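SusD superfamily protein (Bacteroides vulgatus, PDB 3MYV) probably binds polysaccharide at the outer membrane, like other SusD-type lipoproteins of the Bacteroidetes. Local coordinates at residues A242-E247 and E251-V256; N328-R333 and V392-R397; Y267-Y272 and Y313-T318; M114-L119 and G185-Y190. One frame throughout, in Å; residues are numbered along the deposited sequence.

How the contacts relate
Contacts 1 and 2 share the small antiparallel sheet of strands 248-252 and 329-333. Contact 1 lies at the surface, on strand 248-252 and the loop before it, and ends at a sodium site. Contact 2 is buried near the centre of the chain and rests on a salt bridge. Contact 3 is buried too, but its centre is about 19 Å from the centre of the chain; it joins loops through water and one leucine pair. Lys-314 of its second segment forms a salt bridge with Glu-394 of contact 2. Contact 4 is a purely apolar side-chain contact in the helical part, where Met-187 also touches Leu-332 of contact 2.

Contact 1. Residues A242-E247 and E251-V256; sequences AKFGSE and EIANSV. With NA (sodium ion), chain C.
The backbones of Phe-244 and Glu-251 come closest, with CA atoms 7.0 Å apart, as the loop 242-247 passes the strand end and following loop of 251-256. Glu-251 reaches across to this loop. Glu-251 OE2 accepts a hydrogen bond from Phe-244 N at 3.0 Å. The N-H comes from above the carboxylate, 45° out of its plane. Water 1 adds a second link: it accepts a hydrogen bond from Gly-245 N and donates to Glu-251 OE1 at 2.6 Å. The Phe-244 ring lies over the same carboxylate, the two planes 28° apart. OE2 sits above one ring face, offset toward the rim, and Glu-251 CG meets Phe-244 CE1 at 3.4 Å. At the ring edge, Ala-253 CB is 4.0 Å from Phe-244 CZ. Lys-243 runs extended beside the strand, and its NZ is bonded to Glu-326 O. Further along, Asn-254 OD1 and Ser-255 O each bind the sodium ion at 2.4 Å. Water 2 also binds it, and Asp-258, Pro-260 and Leu-325 complete the site. Ser-248 and Asn-328 ND2 also bond to the Glu-251 carboxylate, Asn-328 at OE2. The buried carboxylate thus collects N-H groups from the loop and from Asn-328, just ahead of the neighbouring strand, and this would probably stabilise its negative charge. The sodium ion, in turn, ties the chain after the strand to other loops.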
loop_
_atom_site.group_PDB
_atom_site.type_symbol
_atom_site.label_atom_id
_atom_site.label_comp_id
_atom_site.label_asym_id
_atom_site.label_seq_id
_atom_site.Cartn_x
_atom_site.Cartn_y
_atom_site.Cartn_z
ATOM N N ALA A 242 8.158 -18.711 -4.747
ATOM C CA ALA A 242 8.921 -18.180 -3.628
ATOM C C ALA A 242 8.044 -17.308 -2.727
ATOM O O ALA A 242 8.469 -16.257 -2.280
ATOM C CB ALA A 242 10.124 -17.403 -4.145
ATOM N N LYS A 243 6.830 -17.784 -2.416
ATOM C CA LYS A 243 5.887 -16.984 -1.640
ATOM C C LYS A 243 6.389 -16.796 -0.204
ATOM O O LYS A 243 7.160 -17.607 0.320
ATOM C CB LYS A 243 4.486 -17.615 -1.651
ATOM C CG LYS A 243 3.847 -17.603 -3.033
ATOM C CD LYS A 243 2.470 -18.247 -3.025
ATOM C CE LYS A 243 1.597 -17.801 -4.230
ATOM N NZ LYS A 243 0.108 -18.155 -4.088
ATOM N N PHE A 244 5.962 -15.698 0.406
ATOM C CA PHE A 244 6.345 -15.379 1.776
ATOM C C PHE A 244 7.852 -15.364 1.922
ATOM O O PHE A 244 8.391 -15.961 2.849
ATOM C CB PHE A 244 5.669 -16.352 2.752
ATOM C CG PHE A 244 4.191 -16.507 2.503
ATOM C CD1 PHE A 244 3.311 -15.441 2.745
ATOM C CD2 PHE A 244 3.682 -17.674 1.972
ATOM C CE1 PHE A 244 1.954 -15.565 2.476
ATOM C CE2 PHE A 244 2.322 -17.793 1.702
ATOM C CZ PHE A 244 1.464 -16.752 1.963
ATOM N N GLY A 245 8.540 -14.682 0.986
ATOM C CA GLY A 245 9.987 -14.603 1.029
ATOM C C GLY A 245 10.534 -13.812 2.210
ATOM O O GLY A 245 9.782 -13.209 2.990
ATOM N N SER A 246 11.859 -13.786 2.328
ATOM C CA SER A 246 12.521 -13.193 3.496
ATOM C C SER A 246 12.277 -11.705 3.718
ATOM O O SER A 246 12.530 -11.215 4.827
ATOM C CB SER A 246 14.045 -13.438 3.458
ATOM O OG SER A 246 14.681 -12.728 2.398
ATOM N N GLU A 247 11.827 -10.968 2.704
ATOM C CA GLU A 247 11.509 -9.544 2.919
ATOM C C GLU A 247 10.054 -9.331 3.382
ATOM O O GLU A 247 9.702 -8.265 3.909
ATOM C CB GLU A 247 11.722 -8.731 1.656
ATOM C CG GLU A 247 13.174 -8.528 1.274
ATOM C CD GLU A 247 13.393 -7.358 0.349
ATOM O OE1 GLU A 247 12.574 -6.422 0.343
ATOM O OE2 GLU A 247 14.413 -7.382 -0.351
ATOM N N GLU A 251 1.923 -10.349 3.148
ATOM C CA GLU A 251 1.412 -10.391 1.777
ATOM C C GLU A 251 0.065 -11.092 1.784
ATOM O O GLU A 251 -0.176 -11.946 2.638
ATOM C CB GLU A 251 2.388 -11.067 0.810
ATOM C CG GLU A 251 2.641 -12.543 1.069
ATOM C CD GLU A 251 3.827 -13.075 0.295
ATOM O OE1 GLU A 251 4.947 -12.552 0.491
ATOM O OE2 GLU A 251 3.653 -14.046 -0.486
ATOM N N ILE A 252 -0.776 -10.771 0.805
ATOM C CA ILE A 252 -2.099 -11.409 0.646
ATOM C C ILE A 252 -1.923 -12.821 0.063
ATOM O O ILE A 252 -1.294 -13.010 -0.996
ATOM C CB ILE A 252 -3.028 -10.560 -0.289
ATOM C CG1 ILE A 252 -3.171 -9.122 0.218
ATOM C CG2 ILE A 252 -4.406 -11.229 -0.484
ATOM C CD1 ILE A 252 -3.843 -9.004 1.633
ATOM N N ALA A 253 -2.483 -13.817 0.736
ATOM C CA ALA A 253 -2.336 -15.195 0.280
ATOM C C ALA A 253 -3.393 -15.470 -0.799
ATOM O O ALA A 253 -4.596 -15.321 -0.574
ATOM C CB ALA A 253 -2.482 -16.192 1.438
ATOM N N ASN A 254 -2.924 -15.892 -1.956
ATOM C CA ASN A 254 -3.778 -16.218 -3.094
ATOM C C ASN A 254 -3.454 -17.647 -3.495
ATOM O O ASN A 254 -2.423 -18.196 -3.109
ATOM C CB ASN A 254 -3.466 -15.229 -4.225
ATOM C CG ASN A 254 -4.457 -15.279 -5.396
ATOM O OD1 ASN A 254 -5.424 -16.045 -5.408
ATOM N ND2 ASN A 254 -4.193 -14.447 -6.403
ATOM N N SER A 255 -4.360 -18.296 -4.202
ATOM C CA SER A 255 -4.060 -19.620 -4.738
ATOM C C SER A 255 -4.760 -19.787 -6.069
ATOM O O SER A 255 -5.631 -18.984 -6.405
ATOM C CB SER A 255 -4.524 -20.703 -3.769
ATOM O OG SER A 255 -5.893 -20.976 -3.969
ATOM N N VAL A 256 -4.424 -20.839 -6.808
ATOM C CA VAL A 256 -5.039 -21.049 -8.115
ATOM C C VAL A 256 -6.544 -21.304 -8.005
ATOM O O VAL A 256 -7.297 -20.920 -8.908
ATOM C CB VAL A 256 -4.360 -22.181 -8.923
ATOM C CG1 VAL A 256 -2.899 -21.841 -9.196
ATOM C CG2 VAL A 256 -4.487 -23.525 -8.214
HETATM NA NA NA C . -6.384 -16.939 -7.353
HETATM O O HOH W 1 7.183 -12.804 -0.895
HETATM O O HOH W 2 -7.627 -18.214 -9.039
#

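Contact 2. Residues N328-R333 and V392-R397; sequences NNVVLR and VGEGHR. With EDO (1,2-ethanediol), chain E; EDO (1,2-ethanediol), chain I.
Arg-333 and Glu-394 form a bidentate salt bridge between the strand 329-333 and the loop ahead of helix 397-403. The strand carries a classic beta bulge, with Val-331 and Leu-332 both facing Phe-250 of its antiparallel neighbour. Arg-333 starts with CG between the backbone N and the carbonyl carbon (chi1 70°), then runs straight to NE. The guanidinium is thereby carried over to Glu-394. The glutamate has its CG beside the backbone N and an extended chain beyond. The two side chains cross at about a right angle, and the arginine grips side-on. Arg-333 NE donates to Glu-394 OE1 at 2.8 Å, nearly straight and in the guanidinium plane. Arg-333 NH2 donates to Glu-394 OE2, also at 2.8 Å, where the oxygen offers its syn lone pair. The pair belongs to a buried charge network: Arg-333 also bridges to Glu-247 and Glu-390, and Lys-314 bridges to Glu-394. Between them, these charges probably keep the glutamate ionised. A 1,2-ethanediol, probably from the crystallisation liquor, borders the contact. Val-330 N donates to its O2 at 2.9 Å. Its O1 returns a bond to Val-330 O at 2.7 Å and lies 3.3 Å from Glu-394 CG.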
loop_
_atom_site.group_PDB
_atom_site.type_symbol
_atom_site.label_atom_id
_atom_site.label_comp_id
_atom_site.label_asym_id
_atom_site.label_seq_id
_atom_site.Cartn_x
_atom_site.Cartn_y
_atom_site.Cartn_z
ATOM N N ASN A 328 0.432 -13.769 -4.995
ATOM C CA ASN A 328 0.235 -13.035 -3.761
ATOM C C ASN A 328 0.639 -11.562 -3.963
ATOM O O ASN A 328 1.580 -11.264 -4.701
ATOM C CB ASN A 328 1.095 -13.654 -2.648
ATOM C CG ASN A 328 0.626 -15.028 -2.209
ATOM O OD1 ASN A 328 -0.256 -15.638 -2.838
ATOM N ND2 ASN A 328 1.209 -15.528 -1.095
ATOM N N ASN A 329 -0.059 -10.641 -3.323
ATOM C CA ASN A 329 0.283 -9.229 -3.417
ATOM C C ASN A 329 0.950 -8.812 -2.122
ATOM O O ASN A 329 0.380 -8.946 -1.025
ATOM C CB ASN A 329 -0.958 -8.381 -3.658
ATOM C CG ASN A 329 -1.672 -8.732 -4.951
ATOM O OD1 ASN A 329 -1.053 -9.164 -5.939
ATOM N ND2 ASN A 329 -2.988 -8.543 -4.954
ATOM N N VAL A 330 2.191 -8.383 -2.239
ATOM C CA VAL A 330 2.957 -7.857 -1.110
ATOM C C VAL A 330 2.339 -6.566 -0.620
ATOM O O VAL A 330 2.045 -5.687 -1.425
ATOM C CB VAL A 330 4.390 -7.509 -1.517
ATOM C CG1 VAL A 330 5.096 -6.734 -0.381
ATOM C CG2 VAL A 330 5.140 -8.742 -1.861
ATOM N N VAL A 331 2.177 -6.434 0.701
ATOM C CA VAL A 331 1.650 -5.230 1.328
ATOM C C VAL A 331 2.727 -4.502 2.159
ATOM O O VAL A 331 2.816 -3.282 2.119
ATOM C CB VAL A 331 0.431 -5.598 2.199
ATOM C CG1 VAL A 331 -0.163 -4.363 2.936
ATOM C CG2 VAL A 331 -0.690 -6.262 1.355
ATOM N N LEU A 332 3.523 -5.259 2.913
ATOM C CA LEU A 332 4.615 -4.729 3.721
ATOM C C LEU A 332 5.833 -5.626 3.586
ATOM O O LEU A 332 5.796 -6.805 3.963
ATOM C CB LEU A 332 4.178 -4.647 5.190
ATOM C CG LEU A 332 3.003 -3.742 5.541
ATOM C CD1 LEU A 332 2.303 -4.249 6.843
ATOM C CD2 LEU A 332 3.484 -2.292 5.681
ATOM N N ARG A 333 6.910 -5.067 3.041
ATOM C CA ARG A 333 8.176 -5.784 2.944
ATOM C C ARG A 333 9.357 -4.956 3.407
ATOM O O ARG A 333 9.300 -3.720 3.494
ATOM C CB ARG A 333 8.415 -6.343 1.541
ATOM C CG ARG A 333 8.702 -5.316 0.444
ATOM C CD ARG A 333 8.952 -6.029 -0.875
ATOM N NE ARG A 333 9.086 -5.066 -1.984
ATOM C CZ ARG A 333 10.228 -4.771 -2.593
ATOM N NH1 ARG A 333 11.377 -5.331 -2.207
ATOM N NH2 ARG A 333 10.235 -3.902 -3.597
ATOM N N VAL A 392 7.731 -0.023 -7.718
ATOM C CA VAL A 392 6.839 -0.046 -8.871
ATOM C C VAL A 392 5.918 -1.270 -8.803
ATOM O O VAL A 392 6.356 -2.392 -8.497
ATOM C CB VAL A 392 7.625 0.002 -10.212
ATOM C CG1 VAL A 392 8.363 -1.349 -10.519
ATOM C CG2 VAL A 392 6.683 0.392 -11.361
ATOM N N GLY A 393 4.630 -1.054 -9.046
ATOM C CA GLY A 393 3.686 -2.174 -9.009
ATOM C C GLY A 393 3.131 -2.494 -7.624
ATOM O O GLY A 393 2.284 -3.398 -7.503
ATOM N N GLU A 394 3.638 -1.815 -6.590
ATOM C CA GLU A 394 3.320 -2.133 -5.189
ATOM C C GLU A 394 2.435 -1.063 -4.552
ATOM O O GLU A 394 2.149 -1.102 -3.345
ATOM C CB GLU A 394 4.609 -2.359 -4.364
ATOM C CG GLU A 394 5.344 -3.619 -4.768
ATOM C CD GLU A 394 6.693 -3.744 -4.090
ATOM O OE1 GLU A 394 6.694 -3.974 -2.866
ATOM O OE2 GLU A 394 7.732 -3.627 -4.773
ATOM N N GLY A 395 1.978 -0.107 -5.350
ATOM C CA GLY A 395 0.912 0.794 -4.907
ATOM C C GLY A 395 1.354 2.022 -4.139
ATOM O O GLY A 395 0.565 2.562 -3.351
ATOM N N HIS A 396 2.603 2.457 -4.331
ATOM C CA HIS A 396 3.156 3.577 -3.541
ATOM C C HIS A 396 3.279 4.901 -4.279
ATOM O O HIS A 396 3.133 5.958 -3.661
ATOM C CB HIS A 396 4.571 3.245 -3.027
ATOM C CG HIS A 396 4.628 2.104 -2.068
ATOM N ND1 HIS A 396 4.580 2.280 -0.696
ATOM C CD2 HIS A 396 4.758 0.770 -2.276
ATOM C CE1 HIS A 396 4.673 1.096 -0.112
ATOM N NE2 HIS A 396 4.791 0.166 -1.044
ATOM N N ARG A 397 3.650 4.861 -5.564
ATOM C CA ARG A 397 4.152 6.055 -6.257
ATOM C C ARG A 397 3.274 7.293 -6.160
ATOM O O ARG A 397 3.775 8.395 -5.837
ATOM C CB ARG A 397 4.476 5.751 -7.730
ATOM C CG ARG A 397 5.129 6.911 -8.490
ATOM C CD ARG A 397 6.555 7.258 -7.990
ATOM N NE ARG A 397 7.211 8.181 -8.915
ATOM C CZ ARG A 397 8.254 8.963 -8.635
ATOM N NH1 ARG A 397 8.787 8.973 -7.440
ATOM N NH2 ARG A 397 8.762 9.745 -9.581
HETATM C C1 EDO E . 1.892 -5.916 -5.191
HETATM O O1 EDO E . 2.475 -5.198 -4.083
HETATM C C2 EDO E . 2.926 -6.827 -5.829
HETATM O O2 EDO E . 3.168 -7.965 -4.989
HETATM C C1 EDO I . -0.074 -0.830 -0.703
HETATM O O1 EDO I . 0.394 0.462 -1.068
HETATM C C2 EDO I . 0.421 -1.211 0.696
HETATM O O2 EDO I . -0.433 -0.659 1.754
HETATM O O HOH W 3 2.578 -2.954 -1.293
#

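Contact 3. Residues Y267-Y272 and Y313-T318; sequences YLLNWY and YKLRGT
Asn-270 and Tyr-313 make the polar side of this contact, and Leu-269 and Leu-315 the apolar side. The side chains of Asn-270 and Tyr-313 lie side by side and point the same way. Amide and ring planes are almost perpendicular, and Asn-270 ND2 is 3.7 Å from Tyr-313 CE1. The polar links between the segments run through water. Asn-270 ND2 donates to water 4 at 3.1 Å, and that water donates to Leu-315 O at 2.6 Å. Asn-270 ND2 also donates to water 5 at 2.9 Å, and that water has a weak bond with Tyr-313 OH. The other end of the amide is held within its own segment. Asn-270 OD1 accepts from Tyr-272 N at 2.9 Å, which makes an Asx turn. In the apolar part, Leu-269 CD1 meets Leu-315 CD1 at 4.1 Å. The loop after helix 265-268 is thus joined to the one after strand 307-312. With the turn fixing OD1, the amide N-H groups face the two waters, which bridge the loops in place of direct hydrogen bonds.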
loop_
_atom_site.group_PDB
_atom_site.type_symbol
_atom_site.label_atom_id
_atom_site.label_comp_id
_atom_site.label_asym_id
_atom_site.label_seq_id
_atom_site.Cartn_x
_atom_site.Cartn_y
_atom_site.Cartn_z
ATOM N N TYR A 267 -2.849 -11.049 -12.766
ATOM C CA TYR A 267 -3.412 -11.308 -14.082
ATOM C C TYR A 267 -3.733 -10.035 -14.837
ATOM O O TYR A 267 -3.543 -9.965 -16.054
ATOM C CB TYR A 267 -4.639 -12.208 -13.956
ATOM C CG TYR A 267 -5.064 -12.913 -15.211
ATOM C CD1 TYR A 267 -5.924 -12.306 -16.123
ATOM C CD2 TYR A 267 -4.677 -14.229 -15.467
ATOM C CE1 TYR A 267 -6.371 -12.984 -17.268
ATOM C CE2 TYR A 267 -5.098 -14.888 -16.596
ATOM C CZ TYR A 267 -5.958 -14.271 -17.508
ATOM O OH TYR A 267 -6.408 -14.973 -18.638
ATOM N N LEU A 268 -4.133 -8.993 -14.115
ATOM C CA LEU A 268 -4.419 -7.701 -14.763
ATOM C C LEU A 268 -3.184 -7.054 -15.374
ATOM O O LEU A 268 -3.266 -6.472 -16.450
ATOM C CB LEU A 268 -5.043 -6.742 -13.759
ATOM C CG LEU A 268 -6.382 -7.151 -13.156
ATOM C CD1 LEU A 268 -6.736 -6.092 -12.084
ATOM C CD2 LEU A 268 -7.451 -7.250 -14.215
ATOM N N LEU A 269 -2.042 -7.118 -14.687
ATOM C CA LEU A 269 -0.815 -6.468 -15.177
ATOM C C LEU A 269 -0.132 -7.277 -16.290
ATOM O O LEU A 269 0.739 -6.779 -16.988
ATOM C CB LEU A 269 0.194 -6.252 -14.050
ATOM C CG LEU A 269 -0.036 -5.095 -13.066
ATOM C CD1 LEU A 269 1.225 -4.864 -12.276
ATOM C CD2 LEU A 269 -0.447 -3.808 -13.776
ATOM N N ASN A 270 -0.466 -8.543 -16.389
ATOM C CA ASN A 270 0.255 -9.435 -17.302
ATOM C C ASN A 270 -0.192 -9.242 -18.754
ATOM O O ASN A 270 -1.386 -9.238 -19.063
ATOM C CB ASN A 270 0.050 -10.883 -16.864
ATOM C CG ASN A 270 1.033 -11.811 -17.464
ATOM O OD1 ASN A 270 0.936 -12.172 -18.646
ATOM N ND2 ASN A 270 1.987 -12.285 -16.637
ATOM N N TRP A 271 0.786 -9.131 -19.641
ATOM C CA TRP A 271 0.544 -8.909 -21.063
ATOM C C TRP A 271 -0.340 -10.020 -21.638
ATOM O O TRP A 271 -1.206 -9.765 -22.480
ATOM C CB TRP A 271 1.882 -8.868 -21.818
ATOM C CG TRP A 271 1.757 -8.714 -23.297
ATOM C CD1 TRP A 271 1.638 -9.707 -24.219
ATOM C CD2 TRP A 271 1.703 -7.482 -24.020
ATOM N NE1 TRP A 271 1.507 -9.177 -25.467
ATOM C CE2 TRP A 271 1.556 -7.809 -25.380
ATOM C CE3 TRP A 271 1.766 -6.124 -23.646
ATOM C CZ2 TRP A 271 1.470 -6.839 -26.377
ATOM C CZ3 TRP A 271 1.688 -5.157 -24.637
ATOM C CH2 TRP A 271 1.541 -5.519 -25.984
ATOM N N TYR A 272 -0.098 -11.235 -21.150
ATOM C CA TYR A 272 -0.802 -12.440 -21.608
ATOM C C TYR A 272 -2.118 -12.707 -20.871
ATOM O O TYR A 272 -2.830 -13.662 -21.207
ATOM C CB TYR A 272 0.125 -13.634 -21.479
ATOM C CG TYR A 272 1.373 -13.400 -22.292
ATOM C CD1 TYR A 272 1.355 -13.555 -23.672
ATOM C CD2 TYR A 272 2.536 -12.939 -21.682
ATOM C CE1 TYR A 272 2.480 -13.269 -24.447
ATOM C CE2 TYR A 272 3.681 -12.671 -22.427
ATOM C CZ TYR A 272 3.650 -12.844 -23.804
ATOM O OH TYR A 272 4.771 -12.554 -24.527
ATOM N N TYR A 313 6.582 -7.286 -15.196
ATOM C CA TYR A 313 6.500 -8.669 -14.853
ATOM C C TYR A 313 7.086 -8.901 -13.452
ATOM O O TYR A 313 8.078 -9.611 -13.236
ATOM C CB TYR A 313 7.178 -9.481 -15.946
ATOM C CG TYR A 313 6.914 -10.959 -15.876
ATOM C CD1 TYR A 313 5.714 -11.461 -15.344
ATOM C CD2 TYR A 313 7.832 -11.863 -16.382
ATOM C CE1 TYR A 313 5.458 -12.801 -15.321
ATOM C CE2 TYR A 313 7.582 -13.250 -16.337
ATOM C CZ TYR A 313 6.401 -13.692 -15.800
ATOM O OH TYR A 313 6.136 -15.042 -15.772
ATOM N N LYS A 314 6.417 -8.288 -12.489
ATOM C CA LYS A 314 6.780 -8.399 -11.096
ATOM C C LYS A 314 5.991 -9.502 -10.388
ATOM O O LYS A 314 6.459 -10.037 -9.394
ATOM C CB LYS A 314 6.630 -7.034 -10.395
ATOM C CG LYS A 314 6.909 -7.067 -8.917
ATOM C CD LYS A 314 6.936 -5.679 -8.297
ATOM C CE LYS A 314 8.307 -5.101 -8.185
ATOM N NZ LYS A 314 8.404 -3.732 -7.477
ATOM N N LEU A 315 4.813 -9.864 -10.893
ATOM C CA LEU A 315 4.076 -10.968 -10.323
ATOM C C LEU A 315 4.260 -12.154 -11.263
ATOM O O LEU A 315 3.558 -12.309 -12.288
ATOM C CB LEU A 315 2.595 -10.573 -10.127
ATOM C CG LEU A 315 2.417 -9.400 -9.130
ATOM C CD1 LEU A 315 2.347 -7.993 -9.833
ATOM C CD2 LEU A 315 1.186 -9.582 -8.291
ATOM N N ARG A 316 5.230 -12.987 -10.915
ATOM C CA ARG A 316 5.811 -13.906 -11.878
ATOM C C ARG A 316 5.256 -15.325 -11.677
ATOM O O ARG A 316 5.341 -15.888 -10.595
ATOM C CB ARG A 316 7.346 -13.895 -11.744
ATOM C CG ARG A 316 7.978 -12.513 -11.993
ATOM C CD ARG A 316 9.515 -12.514 -11.857
ATOM N NE ARG A 316 10.194 -13.156 -12.983
ATOM C CZ ARG A 316 10.547 -12.543 -14.114
ATOM N NH1 ARG A 316 10.286 -11.240 -14.314
ATOM N NH2 ARG A 316 11.192 -13.239 -15.059
ATOM N N GLY A 317 4.714 -15.902 -12.735
ATOM C CA GLY A 317 4.242 -17.277 -12.693
ATOM C C GLY A 317 5.374 -18.193 -13.107
ATOM O O GLY A 317 6.504 -17.754 -13.245
ATOM N N THR A 318 5.061 -19.466 -13.306
ATOM C CA THR A 318 6.047 -20.450 -13.759
ATOM C C THR A 318 6.301 -20.442 -15.262
ATOM O O THR A 318 7.276 -21.034 -15.703
ATOM C CB THR A 318 5.626 -21.859 -13.350
ATOM O OG1 THR A 318 4.379 -22.170 -13.980
ATOM C CG2 THR A 318 5.453 -21.943 -11.830
HETATM O O HOH W 4 1.907 -11.023 -13.840
HETATM O O HOH W 5 3.499 -14.672 -17.423
#

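Contact 4. Residues M114-L119 and G185-Y190; sequences MAVIAL and GRMNKY
Met-187, a selenomethionine here, pushes its terminal methyl into a shallow hollow on helix 103-128. The hollow is formed by Ala-115, Val-116 and Leu-119. The methyl is the bump that fills it. Met-187 CE lies 4.1 Å from Ala-115 CB, 3.9 Å from Val-116 CG2 and 4.1 Å from Leu-119 CD2. Met-187 CE also settles on the helix backbone, 3.7 Å from Val-116 N, where the small side chain of the preceding alanine allows a close approach. The chain of Met-187 is bent at its last torsion (chi3 -84°), which turns the methyl aside from the line of the extended part before it. Leu-119, with CG anti to the backbone N, forms the wall one turn along from Ala-115. No hydrogen bond crosses the contact. Asn-188, next in the chain, is the N-cap of helix 189-202, bonding Ala-191 N. Met-187 thus packs the loop just ahead of that helix against helix 103-128, while helices 77-94 and 13-27 touch Val-116 and helix 160-177 touches Met-114 and Ile-117.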
loop_
_atom_site.group_PDB
_atom_site.type_symbol
_atom_site.label_atom_id
_atom_site.label_comp_id
_atom_site.label_asym_id
_atom_site.label_seq_id
_atom_site.Cartn_x
_atom_site.Cartn_y
_atom_site.Cartn_z
HETATM N N MSE A 114 -6.664 -4.949 15.918
HETATM C CA MSE A 114 -6.426 -3.519 15.938
HETATM C C MSE A 114 -5.525 -3.101 14.783
HETATM O O MSE A 114 -5.706 -2.011 14.246
HETATM C CB MSE A 114 -5.840 -3.069 17.281
HETATM C CG MSE A 114 -6.776 -3.279 18.469
HETATM SE SE MSE A 114 -5.878 -3.045 20.183
HETATM C CE MSE A 114 -5.589 -1.171 20.105
ATOM N N ALA A 115 -4.538 -3.926 14.424
ATOM C CA ALA A 115 -3.654 -3.615 13.273
ATOM C C ALA A 115 -4.474 -3.565 11.963
ATOM O O ALA A 115 -4.287 -2.672 11.138
ATOM C CB ALA A 115 -2.511 -4.665 13.179
ATOM N N VAL A 116 -5.369 -4.537 11.781
ATOM C CA VAL A 116 -6.310 -4.543 10.643
ATOM C C VAL A 116 -7.149 -3.253 10.595
ATOM O O VAL A 116 -7.245 -2.586 9.560
ATOM C CB VAL A 116 -7.184 -5.823 10.623
ATOM C CG1 VAL A 116 -8.227 -5.747 9.489
ATOM C CG2 VAL A 116 -6.290 -7.107 10.454
ATOM N N ILE A 117 -7.682 -2.849 11.738
ATOM C CA ILE A 117 -8.470 -1.618 11.828
ATOM C C ILE A 117 -7.652 -0.400 11.418
ATOM O O ILE A 117 -8.093 0.433 10.636
ATOM C CB ILE A 117 -9.046 -1.459 13.270
ATOM C CG1 ILE A 117 -10.174 -2.480 13.473
ATOM C CG2 ILE A 117 -9.474 0.003 13.549
ATOM C CD1 ILE A 117 -10.598 -2.713 14.973
ATOM N N ALA A 118 -6.420 -0.334 11.909
ATOM C CA ALA A 118 -5.533 0.760 11.578
ATOM C C ALA A 118 -5.222 0.798 10.066
ATOM O O ALA A 118 -5.268 1.841 9.468
ATOM C CB ALA A 118 -4.217 0.655 12.416
ATOM N N LEU A 119 -4.935 -0.346 9.452
ATOM C CA LEU A 119 -4.675 -0.380 8.013
ATOM C C LEU A 119 -5.879 0.090 7.180
ATOM O O LEU A 119 -5.742 0.954 6.293
ATOM C CB LEU A 119 -4.267 -1.798 7.600
ATOM C CG LEU A 119 -3.938 -2.009 6.127
ATOM C CD1 LEU A 119 -2.876 -0.996 5.674
ATOM C CD2 LEU A 119 -3.451 -3.447 5.915
ATOM N N GLY A 185 0.399 -14.815 5.361
ATOM C CA GLY A 185 -0.906 -14.369 4.873
ATOM C C GLY A 185 -1.546 -13.371 5.840
ATOM O O GLY A 185 -2.576 -12.746 5.525
ATOM N N ARG A 186 -0.942 -13.212 7.018
ATOM C CA ARG A 186 -1.426 -12.255 8.006
ATOM C C ARG A 186 -0.294 -11.386 8.578
ATOM O O ARG A 186 0.891 -11.670 8.378
ATOM C CB ARG A 186 -2.177 -13.002 9.117
ATOM C CG ARG A 186 -3.432 -13.741 8.608
ATOM C CD ARG A 186 -4.019 -14.783 9.586
ATOM N NE ARG A 186 -4.342 -14.284 10.924
ATOM C CZ ARG A 186 -4.985 -14.995 11.860
ATOM N NH1 ARG A 186 -5.453 -16.209 11.604
ATOM N NH2 ARG A 186 -5.187 -14.490 13.069
HETATM N N MSE A 187 -0.671 -10.332 9.295
HETATM C CA MSE A 187 0.282 -9.451 9.940
HETATM C C MSE A 187 0.706 -10.048 11.286
HETATM O O MSE A 187 -0.132 -10.556 12.043
HETATM C CB MSE A 187 -0.340 -8.056 10.173
HETATM C CG MSE A 187 -0.482 -7.265 8.887
HETATM SE SE MSE A 187 -0.982 -5.449 9.121
HETATM C CE MSE A 187 -2.884 -5.706 9.245
ATOM N N ASN A 188 1.995 -9.947 11.576
ATOM C CA ASN A 188 2.544 -10.196 12.905
ATOM C C ASN A 188 3.149 -8.891 13.438
ATOM O O ASN A 188 2.992 -7.841 12.823
ATOM C CB ASN A 188 3.592 -11.315 12.881
ATOM C CG ASN A 188 4.850 -10.939 12.089
ATOM O OD1 ASN A 188 4.884 -9.922 11.424
ATOM N ND2 ASN A 188 5.887 -11.769 12.185
ATOM N N LYS A 189 3.838 -8.959 14.568
ATOM C CA LYS A 189 4.380 -7.743 15.208
ATOM C C LYS A 189 5.323 -6.989 14.276
ATOM O O LYS A 189 5.294 -5.761 14.214
ATOM C CB LYS A 189 5.086 -8.106 16.516
ATOM C CG LYS A 189 5.481 -6.911 17.376
ATOM C CD LYS A 189 6.087 -7.413 18.697
ATOM C CE LYS A 189 6.649 -6.272 19.492
ATOM N NZ LYS A 189 6.875 -6.656 20.875
ATOM N N TYR A 190 6.141 -7.714 13.518
ATOM C CA TYR A 190 7.012 -7.051 12.564
ATOM C C TYR A 190 6.267 -6.250 11.508
ATOM O O TYR A 190 6.646 -5.110 11.218
ATOM C CB TYR A 190 7.954 -8.036 11.903
ATOM C CG TYR A 190 9.088 -8.503 12.760
ATOM C CD1 TYR A 190 10.324 -7.851 12.735
ATOM C CD2 TYR A 190 8.969 -9.657 13.511
ATOM C CE1 TYR A 190 11.387 -8.313 13.506
ATOM C CE2 TYR A 190 10.018 -10.138 14.262
ATOM C CZ TYR A 190 11.215 -9.464 14.261
ATOM O OH TYR A 190 12.237 -9.965 15.016
#